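Local atomic coordinates of DNA primase (Helicobacter pylori, PDB entry 4EHS), a protein that synthesises the short RNA primers used by DNA polymerase in replication and, through its C-terminal domain, binds the helicase DnaB, whose unwinding activity it stimulates. Residues A[31-45]-A[59-73]. Numbering follows the deposited sequence.
Sequences EFLEKLVIRYLLEDR and VFLHKKQEFDALCQE
The His62 imidazole is sandwiched: CB of Glu31 lies over one face, a CH-pi contact 4.0 Å from the centroid, and Leu61 CB covers the opposite face. Phe60 instead turns its edge to Glu34, whose carboxylate stands almost perpendicular to the ring, while Phe67 CB lies over one face. That carboxylate shows how one acidic group can hold a loop. Its OE2 takes a nearly straight bond from Leu61 N (2.8 Å) and its OE1 one from His62 N, both syn and tilted from the carboxylate plane, with Lys63 N adding a weak third; a water joins OE2 to Val59 O. Glu34 reaches them with CG anti to its carbonyl carbon (chi1 -70°). In the helicase-binding domain of this primase, the gripped loop leads straight into helix 64-71, nearly parallel to helix 31-43 (axes 11° apart). Between them Ile38 CD1 wedges against Phe60 CE1 (3.6 Å) and Phe67 CB, and Leu70 is a knob among Ile38, Leu41, Leu42 and Arg45, its CD2 pressed on Leu41 CB (3.4 Å). Just beyond helix 31-43, Arg45 NH2 donates to Leu70 O (3.0 Å) in the last turn of helix 64-71, and Glu73 CG covers one guanidinium face; Glu73 OE2 hydrogen-bonds to Ser123 of the second subunit. At the other end Lys63 NZ makes a weak salt bridge to Glu31 OE2 (3.4 Å), and a water joins both to Lys35 NZ.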
loop_
_atom_site.group_PDB
_atom_site.type_symbol
_atom_site.label_atom_id
_atom_site.label_comp_id
_atom_site.label_asym_id
_atom_site.label_seq_id
_atom_site.Cartn_x
_atom_site.Cartn_y
_atom_site.Cartn_z
ATOM N N GLU A 31 14.745 9.336 13.513
ATOM C CA GLU A 31 14.481 10.709 13.141
ATOM C C GLU A 31 15.505 11.066 12.050
ATOM O O GLU A 31 15.129 11.671 11.020
ATOM C CB GLU A 31 14.546 11.671 14.366
ATOM C CG GLU A 31 14.604 13.113 13.908
ATOM C CD GLU A 31 14.275 14.119 15.010
ATOM O OE1 GLU A 31 13.892 13.714 16.116
ATOM O OE2 GLU A 31 14.369 15.319 14.744
ATOM N N PHE A 32 16.754 10.615 12.214
ATOM C CA PHE A 32 17.769 10.856 11.201
ATOM C C PHE A 32 17.371 10.156 9.879
ATOM O O PHE A 32 17.489 10.690 8.794
ATOM C CB PHE A 32 19.143 10.314 11.641
ATOM C CG PHE A 32 20.279 10.639 10.624
ATOM C CD1 PHE A 32 20.948 11.871 10.654
ATOM C CD2 PHE A 32 20.608 9.712 9.640
ATOM C CE1 PHE A 32 21.962 12.121 9.713
ATOM C CE2 PHE A 32 21.623 9.952 8.697
ATOM C CZ PHE A 32 22.272 11.177 8.743
ATOM N N LEU A 33 16.943 8.929 9.984
ATOM C CA LEU A 33 16.553 8.205 8.759
ATOM C C LEU A 33 15.359 8.870 8.056
ATOM O O LEU A 33 15.352 8.933 6.807
ATOM C CB LEU A 33 16.134 6.767 9.108
ATOM C CG LEU A 33 15.783 5.854 7.953
ATOM C CD1 LEU A 33 16.961 5.765 6.964
ATOM C CD2 LEU A 33 15.454 4.445 8.494
ATOM N N GLU A 34 14.371 9.355 8.792
ATOM C CA GLU A 34 13.222 10.032 8.139
ATOM C C GLU A 34 13.679 11.313 7.422
ATOM O O GLU A 34 13.246 11.634 6.285
ATOM C CB GLU A 34 12.175 10.398 9.189
ATOM C CG GLU A 34 11.485 9.123 9.732
ATOM C CD GLU A 34 10.284 9.419 10.595
ATOM O OE1 GLU A 34 9.849 10.583 10.642
ATOM O OE2 GLU A 34 9.766 8.404 11.176
ATOM N N LYS A 35 14.579 12.033 8.098
ATOM C CA LYS A 35 15.152 13.250 7.465
ATOM C C LYS A 35 15.873 12.939 6.184
ATOM O O LYS A 35 15.765 13.704 5.187
ATOM C CB LYS A 35 16.145 13.962 8.455
ATOM C CG LYS A 35 15.368 14.739 9.499
ATOM C CD LYS A 35 16.379 15.629 10.298
ATOM C CE LYS A 35 16.948 14.883 11.440
ATOM N NZ LYS A 35 17.600 15.818 12.468
ATOM N N LEU A 36 16.638 11.866 6.218
ATOM C CA LEU A 36 17.485 11.454 5.099
ATOM C C LEU A 36 16.623 11.110 3.917
ATOM O O LEU A 36 16.881 11.594 2.823
ATOM C CB LEU A 36 18.473 10.365 5.498
ATOM C CG LEU A 36 19.464 9.884 4.450
ATOM C CD1 LEU A 36 20.403 11.022 4.080
ATOM C CD2 LEU A 36 20.247 8.702 5.031
ATOM N N VAL A 37 15.579 10.331 4.193
ATOM C CA VAL A 37 14.689 9.847 3.134
ATOM C C VAL A 37 14.029 11.088 2.492
ATOM O O VAL A 37 14.021 11.210 1.254
ATOM C CB VAL A 37 13.683 8.799 3.693
ATOM C CG1 VAL A 37 12.566 8.610 2.679
ATOM C CG2 VAL A 37 14.365 7.431 3.885
ATOM N N ILE A 38 13.521 12.030 3.295
ATOM C CA ILE A 38 12.821 13.167 2.756
ATOM C C ILE A 38 13.793 14.075 1.986
ATOM O O ILE A 38 13.423 14.727 0.992
ATOM C CB ILE A 38 12.080 13.910 3.868
ATOM C CG1 ILE A 38 10.918 12.993 4.369
ATOM C CG2 ILE A 38 11.458 15.219 3.327
ATOM C CD1 ILE A 38 10.300 13.497 5.663
ATOM N N ARG A 39 15.010 14.147 2.533
ATOM C CA ARG A 39 16.035 15.016 1.860
ATOM C C ARG A 39 16.311 14.509 0.411
ATOM O O ARG A 39 16.467 15.308 -0.578
ATOM C CB ARG A 39 17.316 15.029 2.744
ATOM C CG ARG A 39 18.363 15.936 2.008
ATOM C CD ARG A 39 17.890 17.385 1.883
ATOM N NE ARG A 39 19.092 18.061 1.332
ATOM C CZ ARG A 39 19.984 18.644 2.113
ATOM N NH1 ARG A 39 19.693 18.900 3.412
ATOM N NH2 ARG A 39 21.133 19.093 1.546
ATOM N N TYR A 40 16.406 13.193 0.253
ATOM C CA TYR A 40 16.529 12.606 -1.093
ATOM C C TYR A 40 15.332 13.027 -1.957
ATOM O O TYR A 40 15.511 13.396 -3.134
ATOM C CB TYR A 40 16.509 11.106 -1.055
ATOM C CG TYR A 40 17.878 10.450 -0.871
ATOM C CD1 TYR A 40 18.759 10.367 -1.931
ATOM C CD2 TYR A 40 18.259 9.930 0.358
ATOM C CE1 TYR A 40 20.021 9.729 -1.793
ATOM C CE2 TYR A 40 19.510 9.302 0.520
ATOM C CZ TYR A 40 20.416 9.252 -0.567
ATOM O OH TYR A 40 21.642 8.633 -0.428
ATOM N N LEU A 41 14.114 12.898 -1.421
ATOM C CA LEU A 41 12.900 13.349 -2.191
ATOM C C LEU A 41 12.913 14.848 -2.525
ATOM O O LEU A 41 12.428 15.255 -3.602
ATOM C CB LEU A 41 11.628 13.062 -1.389
ATOM C CG LEU A 41 11.615 11.634 -0.830
ATOM C CD1 LEU A 41 10.276 11.548 -0.121
ATOM C CD2 LEU A 41 11.696 10.480 -1.848
ATOM N N LEU A 42 13.456 15.662 -1.639
ATOM C CA LEU A 42 13.575 17.097 -1.936
ATOM C C LEU A 42 14.574 17.364 -3.070
ATOM O O LEU A 42 14.413 18.355 -3.847
ATOM C CB LEU A 42 14.030 17.845 -0.663
ATOM C CG LEU A 42 12.872 18.064 0.324
ATOM C CD1 LEU A 42 13.546 18.459 1.673
ATOM C CD2 LEU A 42 11.902 19.194 -0.111
ATOM N N GLU A 43 15.654 16.603 -3.101
ATOM C CA GLU A 43 16.722 16.867 -4.094
ATOM C C GLU A 43 16.367 16.279 -5.450
ATOM O O GLU A 43 16.821 16.784 -6.498
ATOM C CB GLU A 43 18.069 16.309 -3.662
ATOM C CG GLU A 43 18.553 17.096 -2.430
ATOM C CD GLU A 43 20.003 17.574 -2.464
ATOM O OE1 GLU A 43 20.736 17.284 -3.432
ATOM O OE2 GLU A 43 20.461 18.117 -1.398
ATOM N N ASP A 44 15.564 15.189 -5.452
ATOM C CA ASP A 44 15.260 14.560 -6.734
ATOM C C ASP A 44 13.796 14.115 -6.702
ATOM O O ASP A 44 13.467 13.114 -6.124
ATOM C CB ASP A 44 16.236 13.430 -7.068
ATOM C CG ASP A 44 16.001 12.845 -8.497
ATOM O OD1 ASP A 44 14.927 13.052 -9.086
ATOM O OD2 ASP A 44 16.899 12.190 -8.940
ATOM N N ARG A 45 12.926 14.918 -7.299
ATOM C CA ARG A 45 11.472 14.680 -7.109
ATOM C C ARG A 45 11.086 13.399 -7.821
ATOM O O ARG A 45 10.025 12.829 -7.492
ATOM C CB ARG A 45 10.608 15.857 -7.569
ATOM C CG ARG A 45 9.304 16.011 -6.738
ATOM C CD ARG A 45 8.590 17.382 -6.904
ATOM N NE ARG A 45 7.183 17.369 -6.490
ATOM C CZ ARG A 45 6.730 17.515 -5.226
ATOM N NH1 ARG A 45 7.568 17.693 -4.206
ATOM N NH2 ARG A 45 5.420 17.450 -4.971
ATOM N N VAL A 59 3.612 6.708 7.840
ATOM C CA VAL A 59 4.786 5.912 8.096
ATOM C C VAL A 59 5.728 6.684 9.019
ATOM O O VAL A 59 6.380 6.100 9.882
ATOM C CB VAL A 59 5.502 5.514 6.802
ATOM C CG1 VAL A 59 6.763 4.739 7.116
ATOM C CG2 VAL A 59 4.627 4.589 5.961
ATOM N N PHE A 60 5.716 8.002 8.848
ATOM C CA PHE A 60 6.667 8.911 9.565
ATOM C C PHE A 60 6.210 9.188 10.980
ATOM O O PHE A 60 5.066 9.604 11.184
ATOM C CB PHE A 60 6.788 10.240 8.800
ATOM C CG PHE A 60 7.448 10.081 7.464
ATOM C CD1 PHE A 60 8.862 10.172 7.386
ATOM C CD2 PHE A 60 6.730 9.799 6.278
ATOM C CE1 PHE A 60 9.526 9.972 6.186
ATOM C CE2 PHE A 60 7.411 9.605 5.063
ATOM C CZ PHE A 60 8.817 9.699 5.004
ATOM N N LEU A 61 7.103 8.975 11.940
ATOM C CA LEU A 61 6.840 9.294 13.358
ATOM C C LEU A 61 7.459 10.618 13.791
ATOM O O LEU A 61 7.088 11.124 14.866
ATOM C CB LEU A 61 7.348 8.187 14.269
ATOM C CG LEU A 61 6.903 6.757 13.938
ATOM C CD1 LEU A 61 7.268 5.782 15.052
ATOM C CD2 LEU A 61 5.424 6.763 13.640
ATOM N N HIS A 62 8.351 11.173 12.967
ATOM C CA HIS A 62 9.076 12.397 13.353
ATOM C C HIS A 62 8.933 13.500 12.402
ATOM O O HIS A 62 8.961 14.665 12.812
ATOM C CB HIS A 62 10.556 12.104 13.579
ATOM C CG HIS A 62 10.798 11.078 14.632
ATOM N ND1 HIS A 62 10.674 11.361 15.978
ATOM C CD2 HIS A 62 11.119 9.737 14.534
ATOM C CE1 HIS A 62 10.905 10.219 16.680
ATOM N NE2 HIS A 62 11.207 9.246 15.827
ATOM N N LYS A 63 8.756 13.192 11.108
ATOM C CA LYS A 63 8.882 14.204 10.067
ATOM C C LYS A 63 7.642 14.164 9.146
ATOM O O LYS A 63 7.690 14.499 7.981
ATOM C CB LYS A 63 10.217 14.075 9.267
ATOM C CG LYS A 63 11.477 14.234 10.122
ATOM C CD LYS A 63 11.631 15.652 10.614
ATOM C CE LYS A 63 12.654 15.747 11.719
ATOM N NZ LYS A 63 12.896 17.089 12.287
ATOM N N LYS A 64 6.498 13.885 9.764
ATOM C CA LYS A 64 5.282 13.777 8.997
ATOM C C LYS A 64 4.932 15.114 8.342
ATOM O O LYS A 64 4.542 15.148 7.180
ATOM C CB LYS A 64 4.183 13.274 9.922
ATOM C CG LYS A 64 2.845 13.178 9.233
ATOM C CD LYS A 64 1.868 12.559 10.230
ATOM C CE LYS A 64 0.680 11.939 9.507
ATOM N NZ LYS A 64 0.029 13.014 8.704
ATOM N N GLN A 65 5.093 16.222 9.059
ATOM C CA GLN A 65 4.720 17.528 8.502
ATOM C C GLN A 65 5.579 17.859 7.281
ATOM O O GLN A 65 5.051 18.355 6.313
ATOM C CB GLN A 65 4.796 18.676 9.552
ATOM C CG GLN A 65 3.860 18.354 10.716
ATOM C CD GLN A 65 3.773 19.403 11.815
ATOM O OE1 GLN A 65 4.200 20.560 11.666
ATOM N NE2 GLN A 65 3.193 18.996 12.938
ATOM N N GLU A 66 6.883 17.586 7.360
ATOM C CA GLU A 66 7.787 17.780 6.223
ATOM C C GLU A 66 7.335 16.967 5.007
ATOM O O GLU A 66 7.242 17.519 3.887
ATOM C CB GLU A 66 9.244 17.420 6.625
ATOM C CG GLU A 66 9.805 18.474 7.605
ATOM C CD GLU A 66 9.510 18.207 9.072
ATOM O OE1 GLU A 66 8.606 17.355 9.344
ATOM O OE2 GLU A 66 10.145 18.912 9.933
ATOM N N PHE A 67 7.070 15.680 5.207
ATOM C CA PHE A 67 6.616 14.832 4.073
ATOM C C PHE A 67 5.303 15.397 3.480
ATOM O O PHE A 67 5.150 15.533 2.227
ATOM C CB PHE A 67 6.432 13.371 4.502
ATOM C CG PHE A 67 6.053 12.450 3.335
ATOM C CD1 PHE A 67 7.066 11.916 2.503
ATOM C CD2 PHE A 67 4.708 12.113 3.048
ATOM C CE1 PHE A 67 6.759 11.078 1.421
ATOM C CE2 PHE A 67 4.411 11.264 1.981
ATOM C CZ PHE A 67 5.433 10.719 1.177
ATOM N N ASP A 68 4.359 15.731 4.371
ATOM C CA ASP A 68 3.110 16.311 3.892
ATOM C C ASP A 68 3.354 17.557 3.037
ATOM O O ASP A 68 2.724 17.721 2.000
ATOM C CB ASP A 68 2.185 16.639 5.101
ATOM C CG ASP A 68 1.462 15.409 5.619
ATOM O OD1 ASP A 68 1.386 14.400 4.895
ATOM O OD2 ASP A 68 1.015 15.460 6.768
ATOM N N ALA A 69 4.195 18.477 3.495
ATOM C CA ALA A 69 4.421 19.713 2.772
ATOM C C ALA A 69 5.055 19.438 1.422
ATOM O O ALA A 69 4.736 20.102 0.424
ATOM C CB ALA A 69 5.272 20.681 3.590
ATOM N N LEU A 70 5.955 18.461 1.384
ATOM C CA LEU A 70 6.640 18.098 0.148
ATOM C C LEU A 70 5.677 17.471 -0.855
ATOM O O LEU A 70 5.909 17.516 -2.062
ATOM C CB LEU A 70 7.795 17.137 0.439
ATOM C CG LEU A 70 8.410 16.432 -0.771
ATOM C CD1 LEU A 70 9.037 17.441 -1.720
ATOM C CD2 LEU A 70 9.435 15.398 -0.327
ATOM N N CYS A 71 4.597 16.889 -0.347
ATOM C CA CYS A 71 3.604 16.255 -1.192
ATOM C C CYS A 71 2.727 17.304 -1.809
ATOM O O CYS A 71 2.287 17.144 -2.968
ATOM C CB CYS A 71 2.751 15.310 -0.354
ATOM S SG CYS A 71 3.620 13.797 -0.106
ATOM N N GLN A 72 2.462 18.374 -1.068
ATOM C CA GLN A 72 1.620 19.458 -1.561
ATOM C C GLN A 72 2.461 20.603 -2.117
ATOM O O GLN A 72 2.027 21.754 -2.131
ATOM C CB GLN A 72 0.701 19.971 -0.450
ATOM C CG GLN A 72 0.261 18.902 0.535
ATOM C CD GLN A 72 -0.244 19.484 1.840
ATOM O OE1 GLN A 72 -0.259 18.810 2.870
ATOM N NE2 GLN A 72 -0.664 20.744 1.803
ATOM N N GLU A 73 3.666 20.278 -2.573
ATOM C CA GLU A 73 4.564 21.272 -3.127
ATOM C C GLU A 73 4.535 22.574 -2.369
ATOM O O GLU A 73 4.528 23.630 -3.009
ATOM C CB GLU A 73 4.341 21.566 -4.637
ATOM C CG GLU A 73 5.281 20.837 -5.526
ATOM C CD GLU A 73 4.862 20.897 -6.990
ATOM O OE1 GLU A 73 5.772 20.941 -7.825
ATOM O OE2 GLU A 73 3.639 20.904 -7.281
HETATM O O HOH W 1 15.552 17.295 13.326
HETATM O O HOH W 2 9.144 6.034 10.246
#